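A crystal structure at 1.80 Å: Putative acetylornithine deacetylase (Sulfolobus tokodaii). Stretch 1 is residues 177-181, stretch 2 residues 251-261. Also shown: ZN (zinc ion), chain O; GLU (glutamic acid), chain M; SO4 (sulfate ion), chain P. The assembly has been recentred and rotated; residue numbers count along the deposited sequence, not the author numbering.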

# COMPACT_ATOMS: atom_id res chain seq x y z
N ILE B 177 -17.96 -26.59 7.12
CA ILE B 177 -17.36 -27.89 6.97
C ILE B 177 -16.06 -27.75 6.18
O ILE B 177 -16.01 -27.05 5.18
CB ILE B 177 -18.33 -28.85 6.29
CG1 ILE B 177 -19.57 -29.04 7.18
CG2 ILE B 177 -17.66 -30.20 6.01
CD1 ILE B 177 -20.75 -29.74 6.42
N ARG B 178 -15.01 -28.38 6.68
CA ARG B 178 -13.72 -28.40 6.01
C ARG B 178 -13.41 -29.87 5.66
O ARG B 178 -13.42 -30.73 6.54
CB ARG B 178 -12.68 -27.79 6.96
CG ARG B 178 -11.22 -28.14 6.65
CD ARG B 178 -10.84 -27.81 5.22
NE ARG B 178 -10.77 -26.39 4.91
CZ ARG B 178 -9.71 -25.61 5.20
NH1 ARG B 178 -8.64 -26.11 5.81
NH2 ARG B 178 -9.73 -24.32 4.87
N CYS B 179 -13.16 -30.13 4.39
CA CYS B 179 -12.71 -31.44 3.91
C CYS B 179 -11.33 -31.32 3.27
O CYS B 179 -10.90 -30.20 2.89
CB CYS B 179 -13.70 -31.99 2.89
SG CYS B 179 -15.40 -32.00 3.55
N ILE B 180 -10.64 -32.45 3.13
CA ILE B 180 -9.36 -32.53 2.46
C ILE B 180 -9.46 -33.68 1.46
O ILE B 180 -10.07 -34.71 1.76
CB ILE B 180 -8.21 -32.80 3.44
CG1 ILE B 180 -7.97 -31.55 4.31
CG2 ILE B 180 -6.90 -33.16 2.66
CD1 ILE B 180 -6.78 -31.61 5.28
N ALA B 181 -8.90 -33.47 0.29
CA ALA B 181 -8.84 -34.50 -0.75
C ALA B 181 -7.38 -34.66 -1.20
O ALA B 181 -6.63 -33.67 -1.30
CB ALA B 181 -9.72 -34.13 -1.92
ZN ZN O . -9.33 -19.70 2.05
N GLU M . -6.70 -22.40 7.40
CA GLU M . -7.68 -23.29 8.09
C GLU M . -8.42 -22.50 9.14
O GLU M . -9.58 -22.84 9.43
CB GLU M . -6.97 -24.49 8.75
CG GLU M . -7.91 -25.55 9.27
CD GLU M . -7.20 -26.74 9.91
OE1 GLU M . -6.18 -26.53 10.61
OE2 GLU M . -7.69 -27.88 9.71
OXT GLU M . -7.88 -21.54 9.74
S SO4 P . -8.82 -20.96 5.01
O1 SO4 P . -8.48 -20.03 3.92
O2 SO4 P . -8.36 -20.38 6.26
O3 SO4 P . -10.26 -21.30 5.08
O4 SO4 P . -8.03 -22.18 4.83
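Stretch 2 (251-261) LNDVPEFKGFM

How does the backbone of stretch 2 run past stretch 1? Residues 177-181 form an extended strand that continues beyond the stretch at both ends. Stretch 2 changes character along its length: Leu 251 and Asn 252 close a strand, Asp 253 to Phe 257 form a loop, and a helix starts at Lys 258, with Phe 257 in the N-cap position. The first helical turn is marked by the hydrogen bond from Met 261 N to Phe 257 O, 2.9 Å long. The two backbones stay well apart, with 7.8 Å between Arg 178 CA and Phe 260 CA and 8.1 Å between Ile 180 CA and Pro 255 CA. No hydrogen bond joins the stretches directly; side chains, a water and bound groups occupy the gap.

Which residues fill the apolar part of that gap? Strand alternation points the CA-to-CB bonds of Arg 178 and Ile 180 toward stretch 2, while that of Cys 179 points away. Ile 180, with chi1 m and chi2 t, extends its CD1 over one face of the Phe 260 ring, 3.7 Å from the centroid and 17° off the normal, a CH-pi contact. The same methyl packs against the base of a second aromatic side chain, with Ile 180 CD1 lying 3.8 Å from Phe 257 CB.

What does Arg 178 do without a direct hydrogen bond to stretch 2? Its NH1 lies 3.9 Å from Glu 256 O, and water 1, set to one side, bridges them: it accepts from Arg 178 NH1 at 2.8 Å and donates to Glu 256 O, also at 2.8 Å. At the other terminal nitrogen, Arg 178 NH2 comes within 3.3 Å of Asn 252 ND2, but both are donors and the approach is not a hydrogen bond. Arg 178 NH2 instead donates to SO4 O4 at 2.7 Å, and Asn 252 OD1 binds the zinc ion at 2.4 Å; SO4 O1 also binds the zinc, 2.1 Å from ZN.

How does the bound glutamic acid tie into this arrangement? Its side-chain carboxylate meets the start of the helix, where Gly 259 N donates to GLU OE1 and Phe 260 N to GLU OE2, both at 2.9 Å. Water 1 also donates to GLU OE2 at 2.6 Å, linking the ligand to Arg 178. The ligand's amino group is held by the loop, GLU N donating to Glu 256 OE2 at 2.9 Å.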

# COMPACT_ATOMS: atom_id res chain seq x y z
N LEU B 251 -11.96 -23.41 -2.25
CA LEU B 251 -10.95 -24.46 -2.16
C LEU B 251 -9.63 -23.82 -1.83
O LEU B 251 -9.45 -22.64 -2.09
CB LEU B 251 -10.84 -25.25 -3.48
CG LEU B 251 -11.98 -26.25 -3.72
CD1 LEU B 251 -13.13 -25.59 -4.47
CD2 LEU B 251 -11.50 -27.48 -4.44
N ASN B 252 -8.71 -24.56 -1.23
CA ASN B 252 -7.42 -23.98 -0.87
C ASN B 252 -6.28 -24.85 -1.35
O ASN B 252 -6.32 -26.08 -1.19
CB ASN B 252 -7.33 -23.76 0.64
CG ASN B 252 -8.47 -22.87 1.17
OD1 ASN B 252 -8.37 -21.64 1.13
ND2 ASN B 252 -9.54 -23.48 1.68
N ASP B 253 -5.24 -24.21 -1.89
CA ASP B 253 -4.15 -24.91 -2.56
C ASP B 253 -2.92 -25.27 -1.72
O ASP B 253 -2.11 -26.10 -2.15
CB ASP B 253 -3.73 -24.15 -3.83
CG ASP B 253 -3.38 -22.70 -3.57
OD1 ASP B 253 -2.39 -22.46 -2.84
OD2 ASP B 253 -4.07 -21.80 -4.11
N VAL B 254 -2.77 -24.65 -0.55
CA VAL B 254 -1.71 -25.01 0.41
C VAL B 254 -2.37 -25.29 1.75
O VAL B 254 -2.31 -24.47 2.69
CB VAL B 254 -0.60 -23.94 0.55
CG1 VAL B 254 0.55 -24.48 1.44
CG2 VAL B 254 -0.01 -23.55 -0.83
N PRO B 255 -3.01 -26.45 1.86
CA PRO B 255 -3.90 -26.61 3.02
C PRO B 255 -3.19 -26.74 4.36
O PRO B 255 -2.12 -27.34 4.45
CB PRO B 255 -4.72 -27.86 2.70
CG PRO B 255 -4.03 -28.54 1.58
CD PRO B 255 -3.05 -27.60 0.93
N GLU B 256 -3.77 -26.13 5.38
CA GLU B 256 -3.32 -26.37 6.74
C GLU B 256 -4.20 -27.51 7.25
O GLU B 256 -5.26 -27.79 6.67
CB GLU B 256 -3.43 -25.11 7.59
CG GLU B 256 -2.33 -24.04 7.31
CD GLU B 256 -2.68 -22.70 7.97
OE1 GLU B 256 -1.75 -21.98 8.40
OE2 GLU B 256 -3.89 -22.39 8.08
N PHE B 257 -3.74 -28.22 8.28
CA PHE B 257 -4.45 -29.41 8.74
C PHE B 257 -4.31 -29.74 10.21
O PHE B 257 -4.64 -30.86 10.61
CB PHE B 257 -4.14 -30.66 7.86
CG PHE B 257 -2.67 -30.89 7.58
CD1 PHE B 257 -1.86 -31.61 8.49
CD2 PHE B 257 -2.10 -30.43 6.37
CE1 PHE B 257 -0.51 -31.84 8.20
CE2 PHE B 257 -0.74 -30.61 6.10
CZ PHE B 257 0.06 -31.34 7.00
N LYS B 258 -3.88 -28.78 11.04
CA LYS B 258 -3.82 -29.03 12.50
C LYS B 258 -5.20 -29.30 13.11
O LYS B 258 -5.34 -30.17 13.98
CB LYS B 258 -3.16 -27.88 13.25
CG LYS B 258 -1.64 -27.97 13.27
CD LYS B 258 -1.08 -27.00 14.31
CE LYS B 258 -1.14 -25.58 13.80
NZ LYS B 258 -1.31 -24.63 14.92
N GLY B 259 -6.19 -28.54 12.67
CA GLY B 259 -7.58 -28.74 13.08
C GLY B 259 -8.13 -30.05 12.57
O GLY B 259 -8.80 -30.80 13.32
N PHE B 260 -7.83 -30.35 11.31
CA PHE B 260 -8.27 -31.59 10.67
C PHE B 260 -7.80 -32.76 11.51
O PHE B 260 -8.58 -33.69 11.82
CB PHE B 260 -7.72 -31.65 9.24
CG PHE B 260 -8.29 -32.72 8.39
CD1 PHE B 260 -9.41 -32.48 7.58
CD2 PHE B 260 -7.67 -33.96 8.33
CE1 PHE B 260 -9.91 -33.50 6.76
CE2 PHE B 260 -8.17 -34.97 7.52
CZ PHE B 260 -9.27 -34.74 6.72
N MET B 261 -6.52 -32.71 11.89
CA MET B 261 -5.93 -33.80 12.70
C MET B 261 -6.59 -33.99 14.06
O MET B 261 -6.85 -35.11 14.46
CB MET B 261 -4.42 -33.66 12.82
CG MET B 261 -3.71 -33.99 11.54
SD MET B 261 -1.95 -33.73 11.70
CE MET B 261 -1.57 -35.18 12.72
O HOH W 1 -7.94 -28.44 7.17
O HOH W 2 -7.75 -18.82 0.98